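Local coordinates for HpcE (Thermus thermophilus, PDB 1WZO), which probably catalyses an isomerisation step in the breakdown of homoprotocatechuate, acting on 2-hydroxyhepta-2,4-diene-1,7-dioate, as a member of the fumarylacetoacetate hydrolase family, at residues B[41-47]-B[204-210]; B[108-113]-B[196-200]; B[113-117]-B[192-196]. All blocks are in the same frame, centred on the assembly; numbering follows the deposited sequence.

Contact 1. Residues B[41-47]-B[204-210]; sequences FTPGKIL and TLEPYDV
K45 and D209 meet just before their two segments pair through a parallel bridge, and the lysine can be followed atom by atom. Its CB lies at the margin of contact with D209 OD1; CG, placed between the backbone N and the carbonyl carbon (chi1 50°), rests against the carboxylate, 3.4 Å from D209 OD1. CD runs on past D209 OD2, CE lies 3.3 Å from D209 OD2 and nearly as close to T204 O, with L205 CD2 farther off, and a bend at the last torsion delivers NZ to two acceptors. K45 NZ meets D209 OD2 in a salt bridge of 2.7 Å, on the syn side but 27° out of the carboxylate plane. K45 NZ also donates to T204 O at 2.9 Å, in the carbonyl plane. The I46–V210 bridge beside it joins strands 46-50 and 210-212 in the beta-rich fold of the fumarylacetoacetate hydrolase family, with V210 N bonded to K45 O and L47 N to V210 O. D209 also accepts within its own segment: E206 N, in the type II turn 206-209, reaches OD2 from the carboxylate face opposite K45 NZ, while K45 N sits above the plane at OD1. V210 CG2 abuts the F41 ring at its edge, 3.6 Å from F41 CZ.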
loop_
_atom_site.group_PDB
_atom_site.type_symbol
_atom_site.label_atom_id
_atom_site.label_comp_id
_atom_site.label_asym_id
_atom_site.label_seq_id
_atom_site.Cartn_x
_atom_site.Cartn_y
_atom_site.Cartn_z
ATOM N N PHE B 41 -7.337 11.218 -4.881
ATOM C CA PHE B 41 -6.063 10.617 -4.506
ATOM C C PHE B 41 -6.318 9.812 -3.239
ATOM O O PHE B 41 -7.416 9.859 -2.683
ATOM C CB PHE B 41 -5.003 11.710 -4.261
ATOM C CG PHE B 41 -5.318 12.621 -3.103
ATOM C CD1 PHE B 41 -4.856 12.328 -1.821
ATOM C CD2 PHE B 41 -6.117 13.748 -3.283
ATOM C CE1 PHE B 41 -5.190 13.146 -0.734
ATOM C CE2 PHE B 41 -6.455 14.570 -2.202
ATOM C CZ PHE B 41 -5.991 14.265 -0.927
ATOM N N THR B 42 -5.327 9.050 -2.796
ATOM C CA THR B 42 -5.491 8.261 -1.583
ATOM C C THR B 42 -4.815 9.001 -0.435
ATOM O O THR B 42 -3.588 9.061 -0.353
ATOM C CB THR B 42 -4.874 6.856 -1.741
ATOM O OG1 THR B 42 -5.525 6.181 -2.821
ATOM C CG2 THR B 42 -5.064 6.037 -0.467
ATOM N N PRO B 43 -5.617 9.592 0.463
ATOM C CA PRO B 43 -5.075 10.335 1.603
ATOM C C PRO B 43 -4.297 9.478 2.592
ATOM O O PRO B 43 -4.592 8.294 2.777
ATOM C CB PRO B 43 -6.322 10.936 2.255
ATOM C CG PRO B 43 -7.324 10.992 1.150
ATOM C CD PRO B 43 -7.085 9.700 0.419
ATOM N N GLY B 44 -3.286 10.087 3.203
ATOM C CA GLY B 44 -2.518 9.417 4.228
ATOM C C GLY B 44 -3.311 9.807 5.466
ATOM O O GLY B 44 -4.521 9.582 5.505
ATOM N N LYS B 45 -2.668 10.416 6.455
ATOM C CA LYS B 45 -3.382 10.833 7.651
ATOM C C LYS B 45 -4.023 12.198 7.434
ATOM O O LYS B 45 -3.493 13.043 6.705
ATOM C CB LYS B 45 -2.451 10.869 8.866
ATOM C CG LYS B 45 -1.146 11.626 8.668
ATOM C CD LYS B 45 -0.319 11.597 9.961
ATOM C CE LYS B 45 1.052 12.266 9.789
ATOM N NZ LYS B 45 1.913 11.547 8.803
ATOM N N ILE B 46 -5.161 12.399 8.092
ATOM C CA ILE B 46 -5.937 13.622 7.979
ATOM C C ILE B 46 -6.122 14.298 9.327
ATOM O O ILE B 46 -6.654 13.691 10.264
ATOM C CB ILE B 46 -7.342 13.306 7.419
ATOM C CG1 ILE B 46 -7.220 12.490 6.126
ATOM C CG2 ILE B 46 -8.118 14.605 7.175
ATOM C CD1 ILE B 46 -8.526 11.804 5.704
ATOM N N LEU B 47 -5.692 15.554 9.424
ATOM C CA LEU B 47 -5.856 16.329 10.649
ATOM C C LEU B 47 -6.712 17.549 10.363
ATOM O O LEU B 47 -6.593 18.159 9.303
ATOM C CB LEU B 47 -4.513 16.814 11.195
ATOM C CG LEU B 47 -3.518 15.774 11.709
ATOM C CD1 LEU B 47 -2.711 15.235 10.541
ATOM C CD2 LEU B 47 -2.584 16.415 12.731
ATOM N N THR B 204 5.841 14.324 11.543
ATOM C CA THR B 204 6.256 14.315 10.145
ATOM C C THR B 204 5.051 14.155 9.216
ATOM O O THR B 204 4.306 13.178 9.320
ATOM C CB THR B 204 7.242 13.162 9.862
ATOM O OG1 THR B 204 8.412 13.331 10.666
ATOM C CG2 THR B 204 7.649 13.153 8.385
ATOM N N LEU B 205 4.843 15.119 8.320
ATOM C CA LEU B 205 3.734 15.015 7.376
ATOM C C LEU B 205 4.312 14.437 6.095
ATOM O O LEU B 205 5.374 14.857 5.635
ATOM C CB LEU B 205 3.095 16.383 7.109
ATOM C CG LEU B 205 2.451 17.055 8.327
ATOM C CD1 LEU B 205 1.863 18.399 7.926
ATOM C CD2 LEU B 205 1.365 16.151 8.904
ATOM N N GLU B 206 3.616 13.466 5.524
ATOM C CA GLU B 206 4.090 12.804 4.319
ATOM C C GLU B 206 3.233 13.170 3.118
ATOM O O GLU B 206 2.111 13.658 3.274
ATOM C CB GLU B 206 4.062 11.285 4.543
ATOM C CG GLU B 206 4.743 10.865 5.850
ATOM C CD GLU B 206 4.556 9.394 6.185
ATOM O OE1 GLU B 206 3.427 8.878 6.033
ATOM O OE2 GLU B 206 5.532 8.757 6.623
ATOM N N PRO B 207 3.752 12.946 1.895
ATOM C CA PRO B 207 2.981 13.263 0.688
ATOM C C PRO B 207 1.607 12.592 0.761
ATOM O O PRO B 207 1.499 11.421 1.121
ATOM C CB PRO B 207 3.844 12.685 -0.432
ATOM C CG PRO B 207 5.244 12.910 0.089
ATOM C CD PRO B 207 5.105 12.471 1.546
ATOM N N TYR B 208 0.576 13.358 0.427
ATOM C CA TYR B 208 -0.816 12.925 0.440
ATOM C C TYR B 208 -1.506 12.984 1.796
ATOM O O TYR B 208 -2.669 12.595 1.923
ATOM C CB TYR B 208 -0.969 11.549 -0.216
ATOM C CG TYR B 208 -0.603 11.610 -1.683
ATOM C CD1 TYR B 208 0.526 10.955 -2.171
ATOM C CD2 TYR B 208 -1.332 12.410 -2.565
ATOM C CE1 TYR B 208 0.927 11.099 -3.504
ATOM C CE2 TYR B 208 -0.942 12.564 -3.897
ATOM C CZ TYR B 208 0.190 11.907 -4.357
ATOM O OH TYR B 208 0.591 12.063 -5.667
ATOM N N ASP B 209 -0.801 13.478 2.811
ATOM C CA ASP B 209 -1.430 13.662 4.114
ATOM C C ASP B 209 -2.323 14.875 3.873
ATOM O O ASP B 209 -2.049 15.684 2.975
ATOM C CB ASP B 209 -0.403 13.975 5.206
ATOM C CG ASP B 209 0.246 12.717 5.776
ATOM O OD1 ASP B 209 -0.208 11.607 5.431
ATOM O OD2 ASP B 209 1.198 12.843 6.573
ATOM N N VAL B 210 -3.379 15.025 4.666
ATOM C CA VAL B 210 -4.313 16.132 4.456
ATOM C C VAL B 210 -4.583 16.986 5.690
ATOM O O VAL B 210 -4.707 16.470 6.805
ATOM C CB VAL B 210 -5.677 15.593 3.943
ATOM C CG1 VAL B 210 -6.687 16.738 3.804
ATOM C CG2 VAL B 210 -5.482 14.870 2.612
#

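Contact 2. Residues B[108-113]-B[196-200]; sequences MKRVRA and LEFIS
S200 and E197 face the 108-113 loop from one side of helix 192-200, and their orientations set how helix and loop fit together. S200 OG, held between its own backbone N and carbonyl carbon (chi1 72°), points back along the helix and donates to L196 O, 2.7 Å away. That carbonyl also takes the S200 backbone N-H. Having given its proton to L196 O, S200 OG accepts a longer bond of 3.3 Å from V111 N. S200 O in turn receives R110 N at 2.7 Å; the bond is nearly straight, though the donor stands well above the carbonyl plane. K109 CD lies against the same oxygen, and the lysine's NZ continues to a salt bridge with D149 of the second subunit. E197 reaches farther along the loop, its chain extended beyond CG, its CG against V111 O and E197 OE2 3.0 Å from A113 N, which comes from above the carboxylate plane. An alanine in place of E197 would probably leave the A113 N-H without its carboxylate acceptor. A water donates to both V111 O and E197 O, bridging the two backbones. M108 bends at its last torsion and crosses L196 obliquely, M108 CE 3.9 Å from L196 CB. The chemistry is thus divided: three backbone N-H groups of an irregular loop, those of R110, V111 and A113, are taken up by a helix carbonyl, a hydroxyl and a carboxylate, and the charge on the carboxylate probably strengthens the last of these bonds.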
loop_
_atom_site.group_PDB
_atom_site.type_symbol
_atom_site.label_atom_id
_atom_site.label_comp_id
_atom_site.label_asym_id
_atom_site.label_seq_id
_atom_site.Cartn_x
_atom_site.Cartn_y
_atom_site.Cartn_z
ATOM N N MET B 108 7.333 16.782 5.376
ATOM C CA MET B 108 7.488 17.966 6.207
ATOM C C MET B 108 7.820 17.651 7.662
ATOM O O MET B 108 7.102 16.907 8.324
ATOM C CB MET B 108 6.203 18.802 6.195
ATOM C CG MET B 108 5.696 19.229 4.827
ATOM S SD MET B 108 4.213 20.266 5.004
ATOM C CE MET B 108 4.969 21.870 5.326
ATOM N N LYS B 109 8.916 18.227 8.145
ATOM C CA LYS B 109 9.332 18.079 9.534
ATOM C C LYS B 109 10.111 19.339 9.876
ATOM O O LYS B 109 11.118 19.645 9.231
ATOM C CB LYS B 109 10.217 16.844 9.741
ATOM C CG LYS B 109 10.561 16.594 11.214
ATOM C CD LYS B 109 9.291 16.394 12.048
ATOM C CE LYS B 109 9.588 16.276 13.544
ATOM N NZ LYS B 109 10.312 15.021 13.894
ATOM N N ARG B 110 9.618 20.071 10.873
ATOM C CA ARG B 110 10.229 21.315 11.326
ATOM C C ARG B 110 10.342 22.343 10.201
ATOM O O ARG B 110 11.374 22.991 10.035
ATOM C CB ARG B 110 11.609 21.046 11.931
ATOM C CG ARG B 110 11.566 20.189 13.184
ATOM C CD ARG B 110 12.946 20.040 13.807
ATOM N NE ARG B 110 12.925 19.140 14.958
ATOM C CZ ARG B 110 12.197 19.341 16.053
ATOM N NH1 ARG B 110 11.424 20.415 16.156
ATOM N NH2 ARG B 110 12.240 18.462 17.047
ATOM N N VAL B 111 9.268 22.487 9.432
ATOM C CA VAL B 111 9.233 23.445 8.333
ATOM C C VAL B 111 8.758 24.782 8.879
ATOM O O VAL B 111 7.793 24.838 9.642
ATOM C CB VAL B 111 8.257 22.982 7.224
ATOM C CG1 VAL B 111 8.149 24.046 6.128
ATOM C CG2 VAL B 111 8.736 21.664 6.644
ATOM N N ARG B 112 9.445 25.857 8.508
ATOM C CA ARG B 112 9.059 27.186 8.963
ATOM C C ARG B 112 7.865 27.654 8.140
ATOM O O ARG B 112 7.722 27.281 6.981
ATOM C CB ARG B 112 10.225 28.166 8.786
ATOM C CG ARG B 112 11.503 27.743 9.491
ATOM C CD ARG B 112 12.696 28.533 8.969
ATOM N NE ARG B 112 13.962 27.979 9.442
ATOM C CZ ARG B 112 15.153 28.296 8.941
ATOM N NH1 ARG B 112 15.248 29.169 7.944
ATOM N NH2 ARG B 112 16.251 27.731 9.430
ATOM N N ALA B 113 7.012 28.474 8.741
ATOM C CA ALA B 113 5.827 28.985 8.060
ATOM C C ALA B 113 6.132 29.635 6.704
ATOM O O ALA B 113 5.415 29.415 5.724
ATOM C CB ALA B 113 5.104 29.985 8.968
ATOM N N LEU B 196 0.708 24.209 9.185
ATOM C CA LEU B 196 1.685 23.206 8.768
ATOM C C LEU B 196 2.987 23.339 9.559
ATOM O O LEU B 196 3.700 22.355 9.774
ATOM C CB LEU B 196 1.969 23.322 7.263
ATOM C CG LEU B 196 0.800 22.998 6.325
ATOM C CD1 LEU B 196 1.194 23.342 4.893
ATOM C CD2 LEU B 196 0.423 21.519 6.437
ATOM N N GLU B 197 3.299 24.558 9.992
ATOM C CA GLU B 197 4.502 24.781 10.787
ATOM C C GLU B 197 4.275 24.178 12.173
ATOM O O GLU B 197 5.127 23.468 12.704
ATOM C CB GLU B 197 4.775 26.279 10.939
ATOM C CG GLU B 197 5.932 26.613 11.870
ATOM C CD GLU B 197 6.080 28.112 12.084
ATOM O OE1 GLU B 197 5.146 28.723 12.638
ATOM O OE2 GLU B 197 7.121 28.679 11.695
ATOM N N PHE B 198 3.113 24.476 12.746
ATOM C CA PHE B 198 2.763 23.983 14.074
ATOM C C PHE B 198 2.786 22.461 14.128
ATOM O O PHE B 198 3.359 21.873 15.048
ATOM C CB PHE B 198 1.371 24.478 14.474
ATOM C CG PHE B 198 0.924 23.997 15.829
ATOM C CD1 PHE B 198 1.454 24.551 16.990
ATOM C CD2 PHE B 198 -0.000 22.961 15.941
ATOM C CE1 PHE B 198 1.076 24.075 18.252
ATOM C CE2 PHE B 198 -0.387 22.479 17.197
ATOM C CZ PHE B 198 0.156 23.039 18.352
ATOM N N ILE B 199 2.161 21.834 13.135
ATOM C CA ILE B 199 2.075 20.384 13.070
ATOM C C ILE B 199 3.406 19.715 12.777
ATOM O O ILE B 199 3.840 18.838 13.534
ATOM C CB ILE B 199 1.034 19.937 12.013
ATOM C CG1 ILE B 199 -0.346 20.484 12.387
ATOM C CG2 ILE B 199 1.006 18.401 11.915
ATOM C CD1 ILE B 199 -1.403 20.334 11.288
ATOM N N SER B 200 4.069 20.137 11.698
ATOM C CA SER B 200 5.341 19.541 11.301
ATOM C C SER B 200 6.448 19.717 12.326
ATOM O O SER B 200 7.499 19.092 12.214
ATOM C CB SER B 200 5.809 20.098 9.949
ATOM O OG SER B 200 6.246 21.438 10.060
HETATM O O HOH W 1 7.878 23.409 12.109
#

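Contact 3. Residues B[113-117]-B[192-196]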
loop_
_atom_site.group_PDB
_atom_site.type_symbol
_atom_site.label_atom_id
_atom_site.label_comp_id
_atom_site.label_asym_id
_atom_site.label_seq_id
_atom_site.Cartn_x
_atom_site.Cartn_y
_atom_site.Cartn_z
ATOM N N ALA B 113 7.012 28.474 8.741
ATOM C CA ALA B 113 5.827 28.985 8.060
ATOM C C ALA B 113 6.132 29.635 6.704
ATOM O O ALA B 113 5.415 29.415 5.724
ATOM C CB ALA B 113 5.104 29.985 8.968
ATOM N N LYS B 114 7.198 30.429 6.646
ATOM C CA LYS B 114 7.568 31.112 5.408
ATOM C C LYS B 114 7.844 30.157 4.247
ATOM O O LYS B 114 7.724 30.544 3.088
ATOM C CB LYS B 114 8.794 32.006 5.634
ATOM C CG LYS B 114 10.092 31.251 5.870
ATOM C CD LYS B 114 11.271 32.206 6.043
ATOM C CE LYS B 114 12.534 31.467 6.480
ATOM N NZ LYS B 114 12.973 30.431 5.501
ATOM N N ASP B 115 8.211 28.914 4.558
ATOM C CA ASP B 115 8.510 27.917 3.528
ATOM C C ASP B 115 7.433 26.843 3.381
ATOM O O ASP B 115 7.506 26.018 2.470
ATOM C CB ASP B 115 9.819 27.187 3.837
ATOM C CG ASP B 115 10.993 28.124 4.020
ATOM O OD1 ASP B 115 11.227 28.967 3.130
ATOM O OD2 ASP B 115 11.689 28.002 5.051
ATOM N N ALA B 116 6.446 26.855 4.271
ATOM C CA ALA B 116 5.399 25.838 4.270
ATOM C C ALA B 116 4.640 25.602 2.970
ATOM O O ALA B 116 4.519 24.462 2.528
ATOM C CB ALA B 116 4.410 26.109 5.398
ATOM N N LEU B 117 4.118 26.661 2.361
ATOM C CA LEU B 117 3.357 26.482 1.134
ATOM C C LEU B 117 4.163 25.837 0.013
ATOM O O LEU B 117 3.585 25.331 -0.945
ATOM C CB LEU B 117 2.744 27.816 0.675
ATOM C CG LEU B 117 1.702 28.412 1.634
ATOM C CD1 LEU B 117 1.024 29.619 0.988
ATOM C CD2 LEU B 117 0.658 27.361 1.985
ATOM N N VAL B 192 -2.784 28.455 6.659
ATOM C CA VAL B 192 -2.340 27.138 6.240
ATOM C C VAL B 192 -0.857 27.011 6.597
ATOM O O VAL B 192 -0.422 26.004 7.167
ATOM C CB VAL B 192 -2.506 26.961 4.720
ATOM C CG1 VAL B 192 -1.867 25.658 4.278
ATOM C CG2 VAL B 192 -3.988 27.000 4.351
ATOM N N ALA B 193 -0.081 28.042 6.268
ATOM C CA ALA B 193 1.351 28.038 6.563
ATOM C C ALA B 193 1.623 27.888 8.059
ATOM O O ALA B 193 2.485 27.117 8.458
ATOM C CB ALA B 193 2.002 29.318 6.040
ATOM N N GLU B 194 0.894 28.625 8.889
ATOM C CA GLU B 194 1.096 28.530 10.331
ATOM C C GLU B 194 0.704 27.156 10.877
ATOM O O GLU B 194 1.356 26.630 11.785
ATOM C CB GLU B 194 0.306 29.620 11.050
ATOM C CG GLU B 194 0.829 31.030 10.781
ATOM C CD GLU B 194 -0.039 32.086 11.419
ATOM O OE1 GLU B 194 -1.255 32.083 11.148
ATOM O OE2 GLU B 194 0.492 32.915 12.190
ATOM N N LEU B 195 -0.364 26.583 10.328
ATOM C CA LEU B 195 -0.837 25.269 10.753
ATOM C C LEU B 195 0.174 24.171 10.402
ATOM O O LEU B 195 0.470 23.299 11.228
ATOM C CB LEU B 195 -2.198 24.966 10.106
ATOM C CG LEU B 195 -3.378 25.804 10.613
ATOM C CD1 LEU B 195 -4.605 25.563 9.752
ATOM C CD2 LEU B 195 -3.671 25.437 12.071
ATOM N N LEU B 196 0.708 24.209 9.185
ATOM C CA LEU B 196 1.685 23.206 8.768
ATOM C C LEU B 196 2.987 23.339 9.559
ATOM O O LEU B 196 3.700 22.355 9.774
ATOM C CB LEU B 196 1.969 23.322 7.263
ATOM C CG LEU B 196 0.800 22.998 6.325
ATOM C CD1 LEU B 196 1.194 23.342 4.893
ATOM C CD2 LEU B 196 0.423 21.519 6.437
#
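With CG anti to the carbonyl carbon (chi1 -64°) and chi2 at -172°, L117 sets CD2 toward V192, and V192 answers with CG1 anti to its backbone N (chi1 172°); L117 CD2 and V192 CG1 meet 3.8 Å apart, the side chains crossing at about a right angle. They close one end of a small helix-helix contact in this fumarylacetoacetate hydrolase-type fold: the short, weakly bonded helix 113-116 lies against the first turn of helix 192-200. It illustrates how alanines let two helical backbones approach closely. A113 CA and A193 CA are only 4.8 Å apart, a spacing that methyl-sized side chains permit. The A193 methyl packs against A113 O and the A116 methyl, with A116 CB 4.1 Å from A193 CB, while the methyls of A113 and A116 both lie near A193 O. Farther along, A116 CB also meets L196 CB at 4.1 Å, so it touches residues almost one helical turn apart on the partner helix.

No hydrogen bond joins these two segments, and the association rests on van der Waals packing of apolar side chains against each other and of methyls against backbone carbonyls. Each helix keeps its own backbone bonding, from A116 N to A113 O on one side and from L196 N to V192 O on the other. E194 turns its CB away from the contact, and its OE1 accepts from S191 N and forms a salt bridge with R64. Behind the contact, L117 packs on Y123, and L196 on V120 and L211, tying the helices to strands 120-131 and 210-212. At the closest point of all, A193 CB rests 3.4 Å from A113 O.

In the fold
Contacts 2 and 3 are consecutive parts of one interface: their centres lie about 7 Å apart, both use helix 192-200, and they share A113 and L196. M108 CE lies 3.8 Å from A116 O, bringing the loop of one against the short helix of the other. Contact 1, whose centre is about 14 Å from that of contact 2 and about 16 Å from that of contact 3, encloses both along the chain. L205 joins it to them: L205 O is 2.8 Å from M108 N, a probable hydrogen bond, and L205 CD1 packs 3.7 Å from L196 CD2. Contacts 1 and 2 also reach the second subunit, where T204 and K109 share D149.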